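Local coordinates for Lys-gingipain catalytic subunit (Porphyromonas gingivalis, PDB 6I9A), which hydrolyses proteins such as haemoglobin, collagen and immunoglobulins as a cysteine proteinase with a strong preference for lysine at P1, and may act as a virulence factor in periodontal disease, at residues Val400-Asp405 / Ala420-Thr425; Val407-Gly412 / Lys426-Asn431; Asn433-Ile438 / Ile447-Val452. All blocks are in the same frame, centred on the assembly; numbering follows the deposited sequence.

Contact 1 (Val400-Asp405 / Ala420-Thr425); sequences VAISKD and ATVSMT
Val-422 reaches across to both Val-400 and Ile-402, and these three side chains account for most of the 221 Å² buried between the two strands. Each methyl of Val-422 has its own partner. CG1, anti to the backbone N (chi1 180°), meets CD1 of Ile-402 at 3.8 Å, while CG2, on the side of the backbone N, meets CG1 of Val-400 at the same 3.8 Å. The two valines cross at about a right angle and touch through one methyl each, whereas Ile-402 slants across Val-422. In Ile-402 the outer torsion is extended (chi2 175°), which carries CD1 away from its own backbone until it also comes within 4.1 Å of SD of Met-424. That methionine is folded at both chi2 and chi3, and its sulphur is the atom nearest to the isoleucine. At the far end, CG2 of Val-400 packs on CB of Ala-420 at 3.7 Å. Everything across this contact is apolar, and all five residues are buried.

The strand axes stay 7.9 Å apart, because the two strands are not sheet neighbours. Strand 407-413 runs between them and hydrogen-bonds to both, and the flanking side chains meet above its backbone. Gly-410 and Gly-412, both on that middle strand, have no side chains to come between them, and CG1 of Val-422 rests against the carbonyl carbon of Gly-410. Ile-392 and Tyr-390 of strand 389-394 add to the same hydrophobic cluster. The two strands run the same way, 35° apart, as expected when each is antiparallel to a common neighbour. Such a layer of valine, isoleucine and methionine belongs to the interior of an immunoglobulin-like β domain, here the C-terminal one of the C25 peptidase.

Contact 2 (Val407-Gly412 / Lys426-Asn431); sequences VLYGTG and KQITEN
A classic β bulge in strand 407-413 presents Tyr-409 to Lys-426. Tyr-409 and Gly-410 both face Ile-402 on the neighbouring strand, and the near-helical psi of Tyr-409 (-30°) marks the extra residue. The lysine chain crosses the phenol ring obliquely and lies over one of its faces. Its CD sits almost on the ring normal, 3.7 Å from the centroid of Tyr-409 and 12° off that normal, which makes a CH-π contact. One carbon further out, CE of Lys-426 is 3.5 Å from CZ of Tyr-409 and equally close to the hydroxyl oxygen OH. The chain stays extended through chi3 and turns only at chi4, so it is NZ that departs from the line of the aliphatic part. The backbone fixes the pairing: Lys-426 N donates to Tyr-409 O at 3.1 Å, nearly straight and on a carbonyl lone pair. The same oxygen also accepts a bond from the hydroxyl of Thr-425.

Residues 426-431 form the loop that leads from strand 419-424 to strand 432-439 in the immunoglobulin-like C-terminal domain, and its first three residues, Lys-426 to Ile-428, all touch this tyrosine. Gln-427 O lies near the plane of the ring at its edge, 3.9 Å from CD2 of Tyr-409. CG1 of Ile-428 approaches the same CD2 at 4.1 Å. CG1 of Val-407 also comes within 4.2 Å of CD of Lys-426. The ring of Tyr-409 also packs edge-to-face with Tyr-434, and Ile-428 reaches Leu-383 and Val-452.

Contact 3 (Asn433-Ile438 / Ile447-Val452); sequences NYDVVI and IKQIQV
Gln-449 lays its side chain beside that of Asp-435, the two pointing the same way with amide and carboxylate planes only 22° apart. NE2 of Gln-449 donates to OD2 of Asp-435 at 2.8 Å, on the syn side and 28° out of the carboxylate plane. A water also donates to OD2 of Asp-435, at 2.7 Å, and gives its other hydrogen to the carbonyl oxygen of Lys-448. Two donors thus hold this carboxylate oxygen, and the water ties it to the backbone of the partner strand. Beneath lies a regular antiparallel hairpin, in which Tyr-434 with Ile-450 and Val-436 with Lys-448 are hydrogen-bonded pairs.

On the other face, apolar groups make the packing, while the end of Lys-448 leads away. The side chain of Val-436 crosses Ile-450 at a slant, and its CG2 meets CD1 of the isoleucine at 3.9 Å. Tyr-434 takes the side chain of Val-452 against CD1 of its ring, with CG2 of the valine at 3.6 Å, while its hydroxyl bonds to the backbone oxygen of Glu-430.

Strand 446-452 is the outermost strand of its sheet. Strand 432-439 pairs on its other side with strand 399-404, through Asp-435 with Ser-403 and Val-437 with Ala-401. The face bearing Asp-435, Val-437 and Ile-447 looks to helix 25-37, where Gln-37 touches Asp-435 and Trp-34 touches both aliphatic residues.

In the fold
All three contacts lie on or against one antiparallel sheet of the C-terminal immunoglobulin-like domain, away from the protease's annotated active and metal sites. Contacts 1 and 2 are closest, with centres about 6 Å apart: strand 407-413, which carries half of contact 2, lies between the two strands of contact 1 and pairs with the first of them, with Ile-402 O 2.8 Å from Tyr-409 N. Contact 3 extends the sheet beyond strand 399-404, its centre about 10 Å from that of contact 1, with Ser-403 O and Asp-435 N 2.8 Å apart. Contacts 2 and 3, with centres about 11 Å apart, meet where CE2 of Tyr-409 lies 3.8 Å from CE2 of Tyr-434.

Contact 1 (Val400-Asp405 / Ala420-Thr425)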
loop_
_atom_site.group_PDB
_atom_site.type_symbol
_atom_site.label_atom_id
_atom_site.label_comp_id
_atom_site.label_asym_id
_atom_site.label_seq_id
_atom_site.Cartn_x
_atom_site.Cartn_y
_atom_site.Cartn_z
ATOM N N VAL A 400 14.749 1.478 13.122
ATOM C CA VAL A 400 15.927 2.328 12.967
ATOM C C VAL A 400 16.826 1.779 11.881
ATOM O O VAL A 400 17.131 0.583 11.894
ATOM C CB VAL A 400 16.671 2.414 14.319
ATOM C CG1 VAL A 400 17.873 3.355 14.211
ATOM C CG2 VAL A 400 15.741 2.853 15.463
ATOM N N ALA A 401 17.317 2.649 11.005
ATOM C CA ALA A 401 18.170 2.227 9.892
ATOM C C ALA A 401 19.353 3.137 9.814
ATOM O O ALA A 401 19.213 4.365 9.818
ATOM C CB ALA A 401 17.403 2.273 8.563
ATOM N N ILE A 402 20.553 2.551 9.644
ATOM C CA ILE A 402 21.791 3.283 9.433
ATOM C C ILE A 402 22.251 3.017 8.006
ATOM O O ILE A 402 22.353 1.861 7.608
ATOM C CB ILE A 402 22.863 2.895 10.458
ATOM C CG1 ILE A 402 22.393 3.230 11.895
ATOM C CG2 ILE A 402 24.206 3.606 10.129
ATOM C CD1 ILE A 402 23.371 2.742 12.977
ATOM N N SER A 403 22.550 4.082 7.253
ATOM C CA SER A 403 22.933 3.947 5.849
ATOM C C SER A 403 23.927 5.038 5.486
ATOM O O SER A 403 24.174 5.961 6.251
ATOM C CB SER A 403 21.694 4.024 4.944
ATOM O OG SER A 403 21.125 5.323 4.950
ATOM N N LYS A 404 24.496 4.922 4.275
ATOM C CA LYS A 404 25.315 5.979 3.699
ATOM C C LYS A 404 25.312 5.832 2.190
ATOM O O LYS A 404 25.383 4.713 1.689
ATOM C CB LYS A 404 26.750 5.960 4.248
ATOM C CG LYS A 404 27.524 7.264 3.929
ATOM C CD LYS A 404 28.899 7.320 4.608
ATOM C CE LYS A 404 29.850 6.242 4.123
ATOM N NZ LYS A 404 30.272 6.478 2.720
ATOM N N ASP A 405 25.115 6.949 1.484
ATOM C CA ASP A 405 25.088 6.963 0.014
ATOM C C ASP A 405 24.021 6.015 -0.554
ATOM O O ASP A 405 24.228 5.404 -1.587
ATOM C CB ASP A 405 26.473 6.574 -0.579
ATOM C CG ASP A 405 27.670 7.211 0.076
ATOM O OD1 ASP A 405 27.773 8.441 0.035
ATOM O OD2 ASP A 405 28.498 6.462 0.651
ATOM N N ALA A 420 16.613 0.080 20.514
ATOM C CA ALA A 420 16.852 -0.620 19.256
ATOM C C ALA A 420 18.305 -1.066 19.205
ATOM O O ALA A 420 19.201 -0.230 19.335
ATOM C CB ALA A 420 16.546 0.275 18.064
ATOM N N THR A 421 18.517 -2.362 18.993
ATOM C CA THR A 421 19.868 -2.877 18.798
ATOM C C THR A 421 19.992 -3.015 17.274
ATOM O O THR A 421 19.371 -3.875 16.637
ATOM C CB THR A 421 20.089 -4.189 19.573
ATOM O OG1 THR A 421 19.880 -3.918 20.953
ATOM C CG2 THR A 421 21.516 -4.750 19.365
ATOM N N VAL A 422 20.700 -2.061 16.680
ATOM C CA VAL A 422 20.860 -1.986 15.232
ATOM C C VAL A 422 21.955 -2.947 14.807
ATOM O O VAL A 422 23.146 -2.725 15.125
ATOM C CB VAL A 422 21.173 -0.541 14.793
ATOM C CG1 VAL A 422 21.352 -0.455 13.263
ATOM C CG2 VAL A 422 20.078 0.423 15.248
ATOM N N SER A 423 21.578 -4.003 14.139
ATOM C CA SER A 423 22.501 -5.068 13.705
ATOM C C SER A 423 23.139 -4.628 12.412
ATOM O O SER A 423 22.458 -4.391 11.394
ATOM C CB SER A 423 21.740 -6.387 13.535
ATOM O OG SER A 423 20.685 -6.248 12.588
ATOM N N MET A 424 24.475 -4.543 12.420
ATOM C CA MET A 424 25.211 -4.036 11.277
ATOM C C MET A 424 25.587 -5.141 10.331
ATOM O O MET A 424 26.556 -5.872 10.555
ATOM C CB MET A 424 26.468 -3.276 11.745
ATOM C CG MET A 424 26.157 -2.141 12.679
ATOM S SD MET A 424 25.079 -0.873 11.953
ATOM C CE MET A 424 26.170 -0.229 10.729
ATOM N N THR A 425 24.812 -5.314 9.257
ATOM C CA THR A 425 25.098 -6.313 8.232
ATOM C C THR A 425 26.285 -5.870 7.391
ATOM O O THR A 425 26.987 -6.700 6.801
ATOM C CB THR A 425 23.845 -6.593 7.416
ATOM O OG1 THR A 425 23.323 -5.356 6.917
ATOM C CG2 THR A 425 22.806 -7.357 8.242
#

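Contact 2 (Val407-Gly412 / Lys426-Asn431)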
loop_
_atom_site.group_PDB
_atom_site.type_symbol
_atom_site.label_atom_id
_atom_site.label_comp_id
_atom_site.label_asym_id
_atom_site.label_seq_id
_atom_site.Cartn_x
_atom_site.Cartn_y
_atom_site.Cartn_z
ATOM N N VAL A 407 23.202 3.150 0.600
ATOM C CA VAL A 407 23.519 1.765 0.911
ATOM C C VAL A 407 23.140 1.516 2.369
ATOM O O VAL A 407 23.582 2.259 3.248
ATOM C CB VAL A 407 25.026 1.467 0.690
ATOM C CG1 VAL A 407 25.393 0.036 1.147
ATOM C CG2 VAL A 407 25.446 1.737 -0.768
ATOM N N LEU A 408 22.304 0.519 2.618
ATOM C CA LEU A 408 21.867 0.207 3.969
ATOM C C LEU A 408 22.954 -0.583 4.679
ATOM O O LEU A 408 23.373 -1.635 4.185
ATOM C CB LEU A 408 20.572 -0.592 3.878
ATOM C CG LEU A 408 19.953 -1.017 5.185
ATOM C CD1 LEU A 408 19.668 0.179 6.118
ATOM C CD2 LEU A 408 18.663 -1.767 4.917
ATOM N N TYR A 409 23.295 -0.159 5.915
ATOM C CA TYR A 409 24.340 -0.856 6.688
ATOM C C TYR A 409 23.749 -1.647 7.838
ATOM O O TYR A 409 24.331 -2.653 8.252
ATOM C CB TYR A 409 25.348 0.176 7.275
ATOM C CG TYR A 409 26.358 0.749 6.297
ATOM C CD1 TYR A 409 25.953 1.467 5.166
ATOM C CD2 TYR A 409 27.726 0.678 6.569
ATOM C CE1 TYR A 409 26.881 2.062 4.315
ATOM C CE2 TYR A 409 28.650 1.309 5.752
ATOM C CZ TYR A 409 28.227 1.973 4.617
ATOM O OH TYR A 409 29.145 2.547 3.770
ATOM N N GLY A 410 22.619 -1.226 8.424
ATOM C CA GLY A 410 22.088 -1.963 9.552
ATOM C C GLY A 410 20.711 -1.487 9.930
ATOM O O GLY A 410 20.339 -0.349 9.635
ATOM N N THR A 411 19.970 -2.357 10.599
ATOM C CA THR A 411 18.613 -2.042 11.070
ATOM C C THR A 411 18.358 -2.637 12.434
ATOM O O THR A 411 18.970 -3.657 12.810
ATOM C CB THR A 411 17.532 -2.569 10.099
ATOM O OG1 THR A 411 17.482 -3.997 10.126
ATOM C CG2 THR A 411 17.714 -2.099 8.670
ATOM N N GLY A 412 17.371 -2.086 13.150
ATOM C CA GLY A 412 16.886 -2.692 14.366
ATOM C C GLY A 412 15.548 -2.116 14.727
ATOM O O GLY A 412 15.244 -0.974 14.397
ATOM N N LYS A 426 26.538 -4.561 7.344
ATOM C CA LYS A 426 27.739 -3.955 6.784
ATOM C C LYS A 426 28.307 -3.103 7.890
ATOM O O LYS A 426 27.663 -2.161 8.340
ATOM C CB LYS A 426 27.424 -3.127 5.529
ATOM C CG LYS A 426 28.688 -2.501 4.915
ATOM C CD LYS A 426 28.314 -1.663 3.653
ATOM C CE LYS A 426 29.499 -0.891 3.100
ATOM N NZ LYS A 426 30.610 -1.779 2.708
ATOM N N GLN A 427 29.529 -3.428 8.361
ATOM C CA GLN A 427 30.080 -2.626 9.440
ATOM C C GLN A 427 30.629 -1.310 8.911
ATOM O O GLN A 427 30.913 -1.162 7.721
ATOM C CB GLN A 427 31.154 -3.403 10.240
ATOM C CG GLN A 427 30.574 -4.630 10.944
ATOM C CD GLN A 427 31.562 -5.252 11.884
ATOM O OE1 GLN A 427 32.697 -4.757 12.067
ATOM N NE2 GLN A 427 31.128 -6.308 12.522
ATOM N N ILE A 428 30.708 -0.306 9.822
ATOM C CA ILE A 428 31.286 0.992 9.471
ATOM C C ILE A 428 32.803 0.888 9.584
ATOM O O ILE A 428 33.340 0.616 10.660
ATOM C CB ILE A 428 30.713 2.087 10.391
ATOM C CG1 ILE A 428 29.199 2.237 10.105
ATOM C CG2 ILE A 428 31.438 3.428 10.215
ATOM C CD1 ILE A 428 28.474 3.273 10.996
ATOM N N THR A 429 33.468 1.059 8.462
ATOM C CA THR A 429 34.948 0.941 8.433
ATOM C C THR A 429 35.600 2.182 7.880
ATOM O O THR A 429 36.845 2.205 7.733
ATOM C CB THR A 429 35.359 -0.231 7.547
ATOM O OG1 THR A 429 35.011 0.114 6.206
ATOM C CG2 THR A 429 34.714 -1.528 7.960
ATOM N N GLU A 430 34.790 3.183 7.473
ATOM C CA GLU A 430 35.284 4.394 6.824
ATOM C C GLU A 430 34.664 5.629 7.448
ATOM O O GLU A 430 33.487 5.598 7.888
ATOM C CB GLU A 430 34.916 4.385 5.324
ATOM C CG GLU A 430 35.334 3.182 4.492
ATOM C CD GLU A 430 36.824 2.906 4.475
ATOM O OE1 GLU A 430 37.612 3.877 4.379
ATOM O OE2 GLU A 430 37.205 1.717 4.562
ATOM N N ASN A 431 35.404 6.741 7.424
ATOM C CA ASN A 431 34.868 8.001 7.917
ATOM C C ASN A 431 33.798 8.533 6.960
ATOM O O ASN A 431 33.770 8.182 5.793
ATOM C CB ASN A 431 36.005 9.024 8.078
ATOM C CG ASN A 431 37.011 8.637 9.128
ATOM O OD1 ASN A 431 36.744 7.830 10.035
ATOM N ND2 ASN A 431 38.201 9.227 9.033
#

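Contact 3 (Asn433-Ile438 / Ile447-Val452)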
loop_
_atom_site.group_PDB
_atom_site.type_symbol
_atom_site.label_atom_id
_atom_site.label_comp_id
_atom_site.label_asym_id
_atom_site.label_seq_id
_atom_site.Cartn_x
_atom_site.Cartn_y
_atom_site.Cartn_z
ATOM N N ASN A 433 29.615 10.866 6.815
ATOM C CA ASN A 433 28.371 11.301 7.438
ATOM C C ASN A 433 27.339 10.199 7.213
ATOM O O ASN A 433 26.916 10.007 6.070
ATOM C CB ASN A 433 27.912 12.659 6.864
ATOM C CG ASN A 433 27.263 13.551 7.898
ATOM O OD1 ASN A 433 27.083 13.180 9.064
ATOM N ND2 ASN A 433 26.912 14.762 7.503
ATOM N N TYR A 434 26.971 9.465 8.281
ATOM C CA TYR A 434 26.019 8.363 8.125
ATOM C C TYR A 434 24.598 8.791 8.393
ATOM O O TYR A 434 24.360 9.515 9.350
ATOM C CB TYR A 434 26.432 7.211 9.063
ATOM C CG TYR A 434 27.695 6.537 8.553
ATOM C CD1 TYR A 434 28.950 7.122 8.740
ATOM C CD2 TYR A 434 27.631 5.353 7.831
ATOM C CE1 TYR A 434 30.107 6.533 8.228
ATOM C CE2 TYR A 434 28.783 4.753 7.321
ATOM C CZ TYR A 434 30.007 5.375 7.487
ATOM O OH TYR A 434 31.124 4.778 6.942
ATOM N N ASP A 435 23.677 8.336 7.553
ATOM C CA ASP A 435 22.270 8.671 7.732
ATOM C C ASP A 435 21.648 7.728 8.758
ATOM O O ASP A 435 21.911 6.533 8.727
ATOM C CB ASP A 435 21.546 8.554 6.360
ATOM C CG ASP A 435 22.158 9.498 5.335
ATOM O OD1 ASP A 435 22.736 9.006 4.324
ATOM O OD2 ASP A 435 22.140 10.718 5.574
ATOM N N VAL A 436 20.791 8.278 9.585
ATOM C CA VAL A 436 20.040 7.526 10.576
ATOM C C VAL A 436 18.609 7.900 10.384
ATOM O O VAL A 436 18.255 9.067 10.494
ATOM C CB VAL A 436 20.487 7.798 12.025
ATOM C CG1 VAL A 436 19.687 6.947 13.011
ATOM C CG2 VAL A 436 21.987 7.548 12.187
ATOM N N VAL A 437 17.755 6.920 10.087
ATOM C CA VAL A 437 16.317 7.135 9.827
ATOM C C VAL A 437 15.552 6.310 10.808
ATOM O O VAL A 437 15.861 5.122 11.014
ATOM C CB VAL A 437 15.948 6.827 8.352
ATOM C CG1 VAL A 437 14.429 6.923 8.131
ATOM C CG2 VAL A 437 16.675 7.790 7.415
ATOM N N ILE A 438 14.539 6.929 11.423
ATOM C CA ILE A 438 13.660 6.238 12.367
ATOM C C ILE A 438 12.232 6.411 11.921
ATOM O O ILE A 438 11.793 7.560 11.732
ATOM C CB ILE A 438 13.845 6.740 13.817
ATOM C CG1 ILE A 438 15.354 6.763 14.220
ATOM C CG2 ILE A 438 12.991 5.899 14.795
ATOM C CD1 ILE A 438 15.591 7.398 15.652
ATOM N N ILE A 447 14.881 11.920 10.406
ATOM C CA ILE A 447 15.922 11.780 9.372
ATOM C C ILE A 447 17.106 12.624 9.809
ATOM O O ILE A 447 17.046 13.853 9.820
ATOM C CB ILE A 447 15.377 12.206 8.010
ATOM C CG1 ILE A 447 14.136 11.394 7.619
ATOM C CG2 ILE A 447 16.499 12.124 6.926
ATOM C CD1 ILE A 447 13.503 11.889 6.303
ATOM N N LYS A 448 18.147 11.968 10.285
ATOM C CA LYS A 448 19.292 12.647 10.907
ATOM C C LYS A 448 20.587 12.046 10.382
ATOM O O LYS A 448 20.556 11.133 9.538
ATOM C CB LYS A 448 19.203 12.509 12.446
ATOM C CG LYS A 448 18.008 13.219 13.068
ATOM C CD LYS A 448 18.128 14.779 12.971
ATOM C CE LYS A 448 16.866 15.462 13.438
ATOM N NZ LYS A 448 17.064 16.937 13.519
ATOM N N GLN A 449 21.714 12.599 10.834
ATOM C CA GLN A 449 23.015 12.085 10.441
ATOM C C GLN A 449 23.909 12.044 11.648
ATOM O O GLN A 449 23.722 12.785 12.623
ATOM C CB GLN A 449 23.666 12.944 9.322
ATOM C CG GLN A 449 22.960 12.862 7.977
ATOM C CD GLN A 449 23.723 13.593 6.895
ATOM O OE1 GLN A 449 24.181 14.729 7.076
ATOM N NE2 GLN A 449 23.856 12.956 5.746
ATOM N N ILE A 450 24.852 11.087 11.625
ATOM C CA ILE A 450 25.903 10.996 12.654
ATOM C C ILE A 450 27.258 10.978 11.942
ATOM O O ILE A 450 27.453 10.159 11.032
ATOM C CB ILE A 450 25.763 9.782 13.591
ATOM C CG1 ILE A 450 24.387 9.783 14.300
ATOM C CG2 ILE A 450 26.948 9.726 14.606
ATOM C CD1 ILE A 450 24.203 8.537 15.205
ATOM N N GLN A 451 28.175 11.875 12.357
ATOM C CA GLN A 451 29.497 11.968 11.748
ATOM C C GLN A 451 30.476 10.980 12.365
ATOM O O GLN A 451 30.604 10.917 13.586
ATOM C CB GLN A 451 30.036 13.412 11.840
ATOM C CG GLN A 451 31.450 13.598 11.270
ATOM C CD GLN A 451 31.608 13.180 9.823
ATOM O OE1 GLN A 451 30.660 13.171 9.028
ATOM N NE2 GLN A 451 32.826 12.839 9.441
ATOM N N VAL A 452 31.160 10.213 11.491
ATOM C CA VAL A 452 32.187 9.236 11.858
ATOM C C VAL A 452 33.537 9.769 11.333
ATOM O O VAL A 452 33.660 10.045 10.137
ATOM C CB VAL A 452 31.855 7.827 11.301
ATOM C CG1 VAL A 452 33.025 6.869 11.500
ATOM C CG2 VAL A 452 30.592 7.264 11.956
HETATM O O HOH W 1 19.937 11.664 6.866
#